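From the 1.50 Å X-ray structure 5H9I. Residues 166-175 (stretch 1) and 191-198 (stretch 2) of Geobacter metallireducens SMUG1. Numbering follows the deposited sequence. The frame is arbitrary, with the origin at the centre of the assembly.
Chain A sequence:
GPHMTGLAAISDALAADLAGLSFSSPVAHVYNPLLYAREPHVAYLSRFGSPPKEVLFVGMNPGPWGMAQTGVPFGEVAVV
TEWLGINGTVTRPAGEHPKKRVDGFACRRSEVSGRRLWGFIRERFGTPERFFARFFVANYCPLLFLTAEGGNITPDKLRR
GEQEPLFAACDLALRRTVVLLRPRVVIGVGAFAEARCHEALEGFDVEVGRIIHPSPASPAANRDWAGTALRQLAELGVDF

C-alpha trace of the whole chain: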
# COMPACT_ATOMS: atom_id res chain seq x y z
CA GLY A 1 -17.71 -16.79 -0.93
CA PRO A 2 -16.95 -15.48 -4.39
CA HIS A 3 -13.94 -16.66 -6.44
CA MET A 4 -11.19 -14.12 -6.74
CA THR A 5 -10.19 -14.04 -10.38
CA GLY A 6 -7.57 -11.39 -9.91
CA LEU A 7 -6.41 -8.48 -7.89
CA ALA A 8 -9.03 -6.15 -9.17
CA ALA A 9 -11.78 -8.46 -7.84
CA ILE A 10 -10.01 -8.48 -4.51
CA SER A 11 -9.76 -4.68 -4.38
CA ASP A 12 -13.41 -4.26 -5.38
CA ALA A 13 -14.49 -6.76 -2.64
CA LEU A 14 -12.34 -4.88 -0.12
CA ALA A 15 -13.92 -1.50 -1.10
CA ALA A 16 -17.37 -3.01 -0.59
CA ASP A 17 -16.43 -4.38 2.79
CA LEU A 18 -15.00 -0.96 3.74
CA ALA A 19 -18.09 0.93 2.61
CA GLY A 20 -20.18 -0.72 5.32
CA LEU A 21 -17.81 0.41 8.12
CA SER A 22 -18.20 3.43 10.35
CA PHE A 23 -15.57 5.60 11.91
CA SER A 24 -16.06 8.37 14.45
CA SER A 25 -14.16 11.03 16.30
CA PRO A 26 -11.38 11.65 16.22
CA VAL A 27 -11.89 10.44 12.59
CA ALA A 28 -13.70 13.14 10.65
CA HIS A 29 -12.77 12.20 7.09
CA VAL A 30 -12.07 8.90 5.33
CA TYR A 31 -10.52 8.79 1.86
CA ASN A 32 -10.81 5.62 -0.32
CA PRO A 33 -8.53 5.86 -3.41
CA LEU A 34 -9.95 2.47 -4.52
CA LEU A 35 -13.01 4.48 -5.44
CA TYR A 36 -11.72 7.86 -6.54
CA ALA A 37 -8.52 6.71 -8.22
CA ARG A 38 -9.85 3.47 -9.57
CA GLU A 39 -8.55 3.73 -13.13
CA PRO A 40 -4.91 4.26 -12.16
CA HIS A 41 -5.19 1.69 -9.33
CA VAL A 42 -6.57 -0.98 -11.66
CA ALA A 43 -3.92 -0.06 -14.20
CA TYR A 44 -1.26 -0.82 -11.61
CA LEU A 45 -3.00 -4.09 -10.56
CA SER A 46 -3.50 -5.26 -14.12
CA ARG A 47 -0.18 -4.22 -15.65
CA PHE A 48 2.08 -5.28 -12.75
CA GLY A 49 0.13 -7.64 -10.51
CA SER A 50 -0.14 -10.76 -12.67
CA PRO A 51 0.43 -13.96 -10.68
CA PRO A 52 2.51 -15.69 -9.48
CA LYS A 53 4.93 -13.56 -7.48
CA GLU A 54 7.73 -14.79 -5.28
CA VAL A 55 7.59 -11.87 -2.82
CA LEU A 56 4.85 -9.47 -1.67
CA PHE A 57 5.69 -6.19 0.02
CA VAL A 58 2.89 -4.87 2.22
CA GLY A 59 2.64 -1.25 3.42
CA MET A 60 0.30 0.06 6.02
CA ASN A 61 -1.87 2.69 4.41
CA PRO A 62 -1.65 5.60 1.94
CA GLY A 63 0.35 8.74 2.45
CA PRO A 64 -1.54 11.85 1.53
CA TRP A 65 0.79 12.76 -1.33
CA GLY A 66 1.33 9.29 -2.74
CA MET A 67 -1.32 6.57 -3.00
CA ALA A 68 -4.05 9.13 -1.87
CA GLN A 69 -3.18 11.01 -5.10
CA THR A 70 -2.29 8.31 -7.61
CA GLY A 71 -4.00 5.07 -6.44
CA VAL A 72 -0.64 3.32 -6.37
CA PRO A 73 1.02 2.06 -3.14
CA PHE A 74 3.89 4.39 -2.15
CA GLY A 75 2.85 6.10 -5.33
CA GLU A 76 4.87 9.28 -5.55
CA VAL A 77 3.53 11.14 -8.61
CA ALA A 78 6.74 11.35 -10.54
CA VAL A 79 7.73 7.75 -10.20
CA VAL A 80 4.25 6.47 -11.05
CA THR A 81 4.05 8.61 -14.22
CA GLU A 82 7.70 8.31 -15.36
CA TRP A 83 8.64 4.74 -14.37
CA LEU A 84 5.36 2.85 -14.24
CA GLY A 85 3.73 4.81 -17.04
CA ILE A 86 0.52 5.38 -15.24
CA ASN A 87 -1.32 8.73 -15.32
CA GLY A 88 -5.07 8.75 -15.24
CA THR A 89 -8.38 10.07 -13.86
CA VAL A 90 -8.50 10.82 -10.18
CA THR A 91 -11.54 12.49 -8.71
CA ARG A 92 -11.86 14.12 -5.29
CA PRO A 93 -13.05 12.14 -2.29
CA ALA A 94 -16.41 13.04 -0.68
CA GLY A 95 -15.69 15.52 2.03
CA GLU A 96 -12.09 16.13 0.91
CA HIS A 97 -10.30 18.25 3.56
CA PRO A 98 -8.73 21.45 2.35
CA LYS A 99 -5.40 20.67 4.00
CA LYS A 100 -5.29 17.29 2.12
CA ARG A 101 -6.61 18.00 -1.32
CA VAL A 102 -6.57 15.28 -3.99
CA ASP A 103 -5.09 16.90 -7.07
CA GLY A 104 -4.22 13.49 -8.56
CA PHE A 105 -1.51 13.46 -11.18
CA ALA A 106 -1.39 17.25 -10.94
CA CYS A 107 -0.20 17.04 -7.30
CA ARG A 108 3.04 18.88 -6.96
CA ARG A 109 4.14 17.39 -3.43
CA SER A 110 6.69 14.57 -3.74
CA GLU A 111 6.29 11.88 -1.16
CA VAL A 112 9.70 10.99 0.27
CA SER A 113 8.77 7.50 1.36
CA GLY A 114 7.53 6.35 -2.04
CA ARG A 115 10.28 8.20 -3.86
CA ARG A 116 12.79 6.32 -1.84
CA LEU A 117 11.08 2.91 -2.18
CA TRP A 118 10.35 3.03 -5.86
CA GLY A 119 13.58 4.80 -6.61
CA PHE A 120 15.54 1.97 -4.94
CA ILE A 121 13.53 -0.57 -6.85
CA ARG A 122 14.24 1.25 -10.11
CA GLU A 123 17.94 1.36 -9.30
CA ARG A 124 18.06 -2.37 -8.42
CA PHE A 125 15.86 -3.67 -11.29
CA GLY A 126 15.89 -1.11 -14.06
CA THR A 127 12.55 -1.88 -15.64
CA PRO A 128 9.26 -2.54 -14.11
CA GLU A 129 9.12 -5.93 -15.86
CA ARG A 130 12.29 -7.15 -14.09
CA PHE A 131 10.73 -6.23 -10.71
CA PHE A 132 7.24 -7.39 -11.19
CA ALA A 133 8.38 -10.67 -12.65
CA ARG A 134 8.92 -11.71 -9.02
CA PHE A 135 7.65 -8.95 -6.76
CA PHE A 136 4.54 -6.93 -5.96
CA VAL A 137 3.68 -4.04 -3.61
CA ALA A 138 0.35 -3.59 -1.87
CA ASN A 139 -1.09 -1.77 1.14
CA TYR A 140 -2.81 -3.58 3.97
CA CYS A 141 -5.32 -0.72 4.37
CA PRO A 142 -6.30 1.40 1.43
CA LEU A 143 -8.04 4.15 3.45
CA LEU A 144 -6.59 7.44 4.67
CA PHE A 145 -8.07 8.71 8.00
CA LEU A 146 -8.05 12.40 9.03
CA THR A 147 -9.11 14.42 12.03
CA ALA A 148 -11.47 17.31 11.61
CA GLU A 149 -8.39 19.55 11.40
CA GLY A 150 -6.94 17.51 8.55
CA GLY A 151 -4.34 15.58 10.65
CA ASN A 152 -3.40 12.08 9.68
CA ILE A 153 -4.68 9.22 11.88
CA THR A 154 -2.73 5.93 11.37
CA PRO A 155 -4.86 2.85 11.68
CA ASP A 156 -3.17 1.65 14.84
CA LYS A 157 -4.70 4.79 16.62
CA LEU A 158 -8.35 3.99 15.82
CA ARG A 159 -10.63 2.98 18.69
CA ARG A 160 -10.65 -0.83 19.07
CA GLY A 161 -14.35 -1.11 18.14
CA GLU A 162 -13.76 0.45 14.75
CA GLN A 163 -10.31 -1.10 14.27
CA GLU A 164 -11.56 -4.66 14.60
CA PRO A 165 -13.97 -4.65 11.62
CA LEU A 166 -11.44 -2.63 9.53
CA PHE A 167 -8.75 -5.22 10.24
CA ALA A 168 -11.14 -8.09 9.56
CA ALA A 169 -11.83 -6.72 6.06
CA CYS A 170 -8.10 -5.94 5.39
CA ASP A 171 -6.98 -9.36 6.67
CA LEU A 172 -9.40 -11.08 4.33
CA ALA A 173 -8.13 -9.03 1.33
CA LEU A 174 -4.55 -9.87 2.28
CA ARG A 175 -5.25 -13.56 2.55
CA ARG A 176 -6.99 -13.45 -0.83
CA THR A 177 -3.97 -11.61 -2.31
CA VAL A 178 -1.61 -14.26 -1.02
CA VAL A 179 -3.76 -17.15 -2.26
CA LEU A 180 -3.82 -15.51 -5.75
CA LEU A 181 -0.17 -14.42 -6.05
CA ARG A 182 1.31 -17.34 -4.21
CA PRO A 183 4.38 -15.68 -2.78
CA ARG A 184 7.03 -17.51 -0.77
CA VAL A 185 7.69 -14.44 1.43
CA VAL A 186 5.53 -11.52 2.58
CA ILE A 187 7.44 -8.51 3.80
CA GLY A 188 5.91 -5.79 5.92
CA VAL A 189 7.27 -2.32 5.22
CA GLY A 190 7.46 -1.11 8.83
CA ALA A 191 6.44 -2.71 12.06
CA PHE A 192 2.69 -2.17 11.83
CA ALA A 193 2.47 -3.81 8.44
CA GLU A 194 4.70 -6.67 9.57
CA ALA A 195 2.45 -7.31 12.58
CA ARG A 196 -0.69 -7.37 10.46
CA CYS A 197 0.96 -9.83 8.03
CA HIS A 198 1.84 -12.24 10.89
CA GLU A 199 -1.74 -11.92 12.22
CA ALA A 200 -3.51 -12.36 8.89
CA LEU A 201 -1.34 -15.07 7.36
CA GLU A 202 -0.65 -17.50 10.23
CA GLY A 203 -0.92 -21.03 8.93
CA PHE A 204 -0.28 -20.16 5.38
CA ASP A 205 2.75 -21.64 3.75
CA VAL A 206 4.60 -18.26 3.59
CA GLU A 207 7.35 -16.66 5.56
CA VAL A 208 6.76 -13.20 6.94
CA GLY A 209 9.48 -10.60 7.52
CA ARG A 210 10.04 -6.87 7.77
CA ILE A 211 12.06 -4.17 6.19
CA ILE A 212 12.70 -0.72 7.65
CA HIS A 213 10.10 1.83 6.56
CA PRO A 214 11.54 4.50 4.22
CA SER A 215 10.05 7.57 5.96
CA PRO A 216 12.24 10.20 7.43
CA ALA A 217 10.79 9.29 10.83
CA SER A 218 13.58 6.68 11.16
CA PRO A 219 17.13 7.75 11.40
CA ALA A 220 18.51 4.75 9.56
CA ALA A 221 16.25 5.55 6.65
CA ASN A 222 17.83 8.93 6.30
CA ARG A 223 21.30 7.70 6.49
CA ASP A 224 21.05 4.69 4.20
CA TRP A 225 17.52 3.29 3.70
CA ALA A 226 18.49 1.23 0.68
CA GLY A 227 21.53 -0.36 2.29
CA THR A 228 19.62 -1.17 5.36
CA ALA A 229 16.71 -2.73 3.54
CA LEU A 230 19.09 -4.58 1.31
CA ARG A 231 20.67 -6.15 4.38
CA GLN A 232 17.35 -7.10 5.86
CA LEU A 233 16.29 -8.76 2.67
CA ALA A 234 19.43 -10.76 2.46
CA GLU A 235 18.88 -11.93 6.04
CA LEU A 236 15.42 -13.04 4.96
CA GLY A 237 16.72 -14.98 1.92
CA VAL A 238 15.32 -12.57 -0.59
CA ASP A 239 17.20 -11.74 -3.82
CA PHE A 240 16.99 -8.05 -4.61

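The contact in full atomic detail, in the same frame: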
# COMPACT_ATOMS: atom_id res chain seq x y z
N LEU A 166 -12.35 -3.14 10.62
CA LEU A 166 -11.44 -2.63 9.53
C LEU A 166 -10.41 -3.73 9.29
O LEU A 166 -10.17 -4.18 8.14
CB LEU A 166 -10.78 -1.34 9.92
CG LEU A 166 -9.64 -0.85 8.99
CD1 LEU A 166 -10.17 -0.50 7.63
CD2 LEU A 166 -8.87 0.29 9.64
N PHE A 167 -9.79 -4.22 10.35
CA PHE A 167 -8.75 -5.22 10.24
C PHE A 167 -9.31 -6.54 9.73
O PHE A 167 -8.64 -7.28 8.97
CB PHE A 167 -7.95 -5.44 11.53
CG PHE A 167 -7.02 -4.27 11.95
CD1 PHE A 167 -6.93 -3.16 11.28
CD2 PHE A 167 -6.26 -4.40 13.08
CE1 PHE A 167 -6.17 -2.08 11.67
CE2 PHE A 167 -5.44 -3.36 13.47
CZ PHE A 167 -5.39 -2.22 12.77
N ALA A 168 -10.55 -6.89 10.10
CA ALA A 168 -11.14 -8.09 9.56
C ALA A 168 -11.24 -8.04 8.03
O ALA A 168 -10.87 -9.04 7.39
CB ALA A 168 -12.53 -8.35 10.07
N ALA A 169 -11.66 -6.89 7.51
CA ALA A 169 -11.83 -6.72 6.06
C ALA A 169 -10.39 -6.75 5.34
O ALA A 169 -10.23 -7.41 4.33
CB ALA A 169 -12.53 -5.44 5.73
N CYS A 170 -9.45 -5.99 5.93
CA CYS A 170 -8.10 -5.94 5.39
C CYS A 170 -7.37 -7.26 5.47
O CYS A 170 -6.66 -7.70 4.54
CB CYS A 170 -7.31 -4.81 6.06
SG CYS A 170 -7.97 -3.16 5.70
N ASP A 171 -7.58 -8.00 6.58
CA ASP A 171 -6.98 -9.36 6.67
C ASP A 171 -7.49 -10.33 5.57
O ASP A 171 -6.73 -11.09 5.01
CB ASP A 171 -7.33 -10.00 8.06
CG ASP A 171 -6.60 -9.41 9.25
OD1 ASP A 171 -5.71 -8.53 9.12
OD2 ASP A 171 -7.07 -9.78 10.42
N LEU A 172 -8.81 -10.24 5.35
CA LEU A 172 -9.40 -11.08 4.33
C LEU A 172 -8.82 -10.75 2.90
O LEU A 172 -8.43 -11.66 2.16
CB LEU A 172 -10.91 -10.91 4.29
CG LEU A 172 -11.68 -11.53 3.10
CD1 LEU A 172 -11.43 -13.02 3.05
CD2 LEU A 172 -13.15 -11.17 3.25
N ALA A 173 -8.68 -9.44 2.65
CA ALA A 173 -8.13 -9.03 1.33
C ALA A 173 -6.69 -9.53 1.23
O ALA A 173 -6.22 -9.90 0.17
CB ALA A 173 -8.22 -7.53 1.15
N LEU A 174 -5.92 -9.43 2.32
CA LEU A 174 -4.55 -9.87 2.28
C LEU A 174 -4.38 -11.39 2.04
O LEU A 174 -3.60 -11.83 1.27
CB LEU A 174 -3.75 -9.42 3.55
CG LEU A 174 -2.32 -9.78 3.64
CD1 LEU A 174 -1.48 -9.33 2.44
CD2 LEU A 174 -1.77 -9.22 5.00
N ARG A 175 -5.23 -12.17 2.81
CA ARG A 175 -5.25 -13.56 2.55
C ARG A 175 -5.62 -13.91 1.07
O ARG A 175 -4.96 -14.75 0.50
CB ARG A 175 -6.21 -14.29 3.50
CG ARG A 175 -5.66 -14.43 4.90
CD ARG A 175 -6.56 -15.23 5.77
NE ARG A 175 -7.78 -14.59 6.16
CZ ARG A 175 -7.90 -13.83 7.25
NH1 ARG A 175 -6.90 -13.63 8.06
NH2 ARG A 175 -9.09 -13.28 7.50
N ALA A 191 6.90 -1.78 11.02
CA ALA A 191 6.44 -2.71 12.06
C ALA A 191 4.97 -2.98 12.07
O ALA A 191 4.56 -4.11 12.39
CB ALA A 191 6.85 -2.08 13.45
N PHE A 192 4.14 -1.96 11.82
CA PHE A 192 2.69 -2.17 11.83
C PHE A 192 2.29 -3.16 10.72
O PHE A 192 1.56 -4.12 10.95
CB PHE A 192 1.87 -0.90 11.72
CG PHE A 192 0.45 -1.13 11.34
CD1 PHE A 192 -0.56 -1.25 12.31
CD2 PHE A 192 0.09 -1.23 9.92
CE1 PHE A 192 -1.88 -1.46 11.88
CE2 PHE A 192 -1.13 -1.40 9.47
CZ PHE A 192 -2.17 -1.51 10.47
N ALA A 193 2.79 -2.90 9.52
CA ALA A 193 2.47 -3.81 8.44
C ALA A 193 2.97 -5.18 8.72
O ALA A 193 2.26 -6.13 8.47
CB ALA A 193 3.00 -3.29 7.09
N GLU A 194 4.16 -5.36 9.23
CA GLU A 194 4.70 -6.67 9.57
C GLU A 194 3.73 -7.37 10.54
O GLU A 194 3.46 -8.53 10.34
CB GLU A 194 6.07 -6.66 10.15
CG GLU A 194 6.62 -8.05 10.39
CD GLU A 194 7.71 -8.10 11.41
OE1 GLU A 194 8.32 -9.20 11.44
OE2 GLU A 194 8.07 -7.11 12.03
N ALA A 195 3.29 -6.63 11.57
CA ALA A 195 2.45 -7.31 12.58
C ALA A 195 1.13 -7.74 12.01
O ALA A 195 0.67 -8.88 12.33
CB ALA A 195 2.20 -6.37 13.75
N ARG A 196 0.53 -6.93 11.12
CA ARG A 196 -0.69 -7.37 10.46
C ARG A 196 -0.47 -8.61 9.58
O ARG A 196 -1.36 -9.45 9.47
CB ARG A 196 -1.31 -6.30 9.62
CG ARG A 196 -1.73 -5.03 10.43
CD ARG A 196 -2.56 -5.32 11.67
NE ARG A 196 -3.66 -6.27 11.46
CZ ARG A 196 -4.15 -7.10 12.37
NH1 ARG A 196 -3.71 -7.09 13.63
NH2 ARG A 196 -5.15 -7.93 12.02
N CYS A 197 0.67 -8.67 8.86
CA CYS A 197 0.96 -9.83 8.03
C CYS A 197 1.07 -11.09 8.94
O CYS A 197 0.58 -12.12 8.50
CB CYS A 197 2.24 -9.63 7.23
SG CYS A 197 2.11 -8.32 5.93
N HIS A 198 1.77 -11.05 10.06
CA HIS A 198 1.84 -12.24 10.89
C HIS A 198 0.44 -12.59 11.33
O HIS A 198 0.10 -13.82 11.32
CB HIS A 198 2.74 -11.99 12.10
CG HIS A 198 4.19 -11.95 11.83
ND1 HIS A 198 4.91 -13.03 11.43
CD2 HIS A 198 5.09 -10.95 11.95
CE1 HIS A 198 6.19 -12.71 11.31
NE2 HIS A 198 6.30 -11.43 11.59

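Two helices of one chain meet here at a steep angle, their N-to-C directions 74° apart and their axes 10.8 Å from each other at closest approach. At that spacing the backbones do not touch, so side chains must bridge the gap, and they bury a modest 285 Å² in all. Because the helices cross rather than run alongside each other, the contact draws on few residues: Phe-167, Asp-171 and Leu-174 from the first helix, Phe-192, Arg-196 and Cys-197 from the second.

Along stretch 1, Leu-166 has its side chain out of reach of the second helix, and the contact opens with Phe-167. Its CA-to-CB bond points toward the other helix, and chi1 in the m well (-70°) carries the ring across the gap to two partners. The first is Phe-192, whose own CA-to-CB bond points sideways but whose ring, with chi1 t, comes nearer. Phe-167 CZ lies 3.7 Å from Phe-192 CE1, a normal van der Waals separation; the ring centroids are 5.9 Å apart and the planes are inclined at 63°, an oblique arrangement. Phe-167 CZ approaches Phe-192 at its edge, near the plane of that ring.

The second partner is Arg-196, which loses more surface to the contact than any other residue. Its CD atom sits over one face of the Phe-167 ring, 4.2 Å from the centroid and 24° off the ring normal, a CH-pi contact. Farther out, Phe-167 CD2 lies 3.5 Å from Arg-196 CZ, over one face of the guanidinium. An aromatic residue suits this place because its flat, polarizable surface can pack against both the aliphatic part of an arginine and its planar cationic end.

Ala-168, Ala-169 and Cys-170 make no contact with the second helix. One turn on from Phe-167, Asp-171 does. Its CA-to-CB bond points sideways, but the carboxylate comes nearer, and Arg-196 NH2 donates a hydrogen bond to Asp-171 OD1 at 3.0 Å, with an N-H...O angle of 156°. The bond is part of a salt bridge. OD1 lies at the edge of the guanidinium, near its plane, where the N-H bonds point, so Arg-196 can offer its edge to the acid while a face meets Phe-167. With chi1, chi2 and chi3 all m, the arginine chain is folded rather than extended. Arg-196 NE is hydrogen-bonded elsewhere in the structure, which adds a further restraint on the group.

Leu-172 and Ala-173 are again out of reach, and the last contact falls to Leu-174, a buried residue that points toward the second helix. Leu-174 CD2 lies 4.1 Å from Cys-197 SG, a loose apolar contact made although the CA-to-CB bond of Cys-197 points away. Leucine fits here because its branched end fills space without a polar group to satisfy. The contact thus passes from aromatic packing through a charged pair to a buried apolar end.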